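Local coordinates for protein putative protease (Parabacteroides distasonis ATCC 8503, PDB 3KD4) that is of uncharacterised function but is thought to be an exported protease, at residues Pro263-Met266 with Ala267-Gly270. Sequence-based numbering, arbitrary orientation.
Sequences PIPM and AMTG
Met266 and Thr269 meet across a single turn of 3-10 helix. The carbonyl oxygen of Met266 receives the backbone N of Thr269 at 2.9 Å, the i to i+3 bond that defines such a turn, and Thr269 OG1 lies 3.1 Å from the same Met266 O. The hydroxyl is brought there by a chi1 of 72°, which sets OG1 between its own backbone N and carbonyl carbon; its main partner is Thr272 O. Threonine suits the spot because its hydroxyl turns to the backbone carbonyls of Met266 and Thr272, while its methyl CG2 meets Ile264 CG2 at 3.7 Å.

One step earlier, Met268 N reaches Pro265 O at 3.0 Å, a rather bent bond (137° at the hydrogen). A proline fits here because no N-H of its own is used within the turn, while its carbonyl accepts Met268 N. Ile264, in one of its two conformers, presents CG2 to both Thr269 and CB of the selenomethionine Met268, the latter 3.9 Å away. Met266, also selenomethionine, keeps CB against the turn, and the rest of its chain points away to touch Tyr271. Ala267 carries only a short methyl, about 5 Å from a bound glycerol that probably came from the crystallisation liquor, and its carbonyl oxygen accepts a hydrogen bond from Tyr125 OH. Gly270 follows with a positive phi of 60°, readily adopted by glycine.

The turn belongs to the loop between strand 260-261 and helix 276-282. Tyr125, which also touches Met268, ties this loop to the segment following strand 111-120, and Arg221, within helix 211-222, binds Gly270 O.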
loop_
_atom_site.group_PDB
_atom_site.type_symbol
_atom_site.label_atom_id
_atom_site.label_comp_id
_atom_site.label_asym_id
_atom_site.label_seq_id
_atom_site.Cartn_x
_atom_site.Cartn_y
_atom_site.Cartn_z
ATOM N N PRO A 263 -2.599 -9.465 -8.306
ATOM C CA PRO A 263 -2.241 -9.166 -6.912
ATOM C C PRO A 263 -2.513 -10.289 -5.876
ATOM O O PRO A 263 -3.242 -10.104 -4.907
ATOM C CB PRO A 263 -3.039 -7.893 -6.635
ATOM C CG PRO A 263 -4.304 -8.069 -7.458
ATOM C CD PRO A 263 -3.871 -8.821 -8.701
ATOM N N ILE A 264 -1.855 -11.419 -6.038
ATOM C CA ILE A 264 -2.001 -12.523 -5.097
ATOM C C ILE A 264 -0.964 -12.375 -3.996
ATOM O O ILE A 264 0.241 -12.332 -4.271
ATOM C CB ILE A 264 -1.842 -13.845 -5.790
ATOM C CG1 ILE A 264 -2.867 -13.920 -6.931
ATOM C CG2 ILE A 264 -2.036 -15.001 -4.806
ATOM C CD1 ILE A 264 -2.535 -14.942 -7.905
ATOM N N PRO A 265 -1.436 -12.264 -2.733
ATOM C CA PRO A 265 -0.512 -12.114 -1.620
ATOM C C PRO A 265 0.457 -13.282 -1.620
ATOM O O PRO A 265 0.080 -14.412 -2.000
ATOM C CB PRO A 265 -1.423 -12.181 -0.375
ATOM C CG PRO A 265 -2.798 -11.847 -0.890
ATOM C CD PRO A 265 -2.844 -12.340 -2.277
HETATM N N MSE A 266 1.678 -13.017 -1.177
HETATM C CA MSE A 266 2.710 -14.057 -1.171
HETATM C C MSE A 266 2.337 -15.243 -0.319
HETATM O O MSE A 266 2.678 -16.379 -0.644
HETATM C CB MSE A 266 4.040 -13.472 -0.698
HETATM C CG MSE A 266 4.641 -12.459 -1.669
HETATM SE SE MSE A 266 6.519 -12.060 -1.253
HETATM C CE MSE A 266 6.235 -11.001 0.371
ATOM N N ALA A 267 1.651 -14.985 0.791
ATOM C CA ALA A 267 1.205 -16.049 1.689
ATOM C C ALA A 267 0.333 -17.059 0.957
ATOM O O ALA A 267 0.354 -18.246 1.275
ATOM C CB ALA A 267 0.424 -15.467 2.877
HETATM N N MSE A 268 -0.434 -16.594 -0.016
HETATM C CA MSE A 268 -1.352 -17.466 -0.763
HETATM C C MSE A 268 -0.621 -18.215 -1.849
HETATM O O MSE A 268 -1.222 -19.013 -2.566
HETATM C CB MSE A 268 -2.520 -16.659 -1.329
HETATM C CG MSE A 268 -3.466 -16.123 -0.246
HETATM SE SE MSE A 268 -4.307 -17.674 0.617
HETATM C CE MSE A 268 -2.971 -18.081 2.086
ATOM N N THR A 269 0.680 -17.984 -1.987
ATOM C CA THR A 269 1.477 -18.818 -2.885
ATOM C C THR A 269 2.588 -19.548 -2.101
ATOM O O THR A 269 3.533 -20.047 -2.674
ATOM C CB THR A 269 2.089 -17.983 -4.065
ATOM O OG1 THR A 269 3.130 -17.140 -3.576
ATOM C CG2 THR A 269 1.049 -17.089 -4.722
ATOM N N GLY A 270 2.494 -19.601 -0.789
ATOM C CA GLY A 270 3.592 -20.189 -0.005
ATOM C C GLY A 270 4.932 -19.472 -0.174
ATOM O O GLY A 270 5.997 -20.095 -0.030
#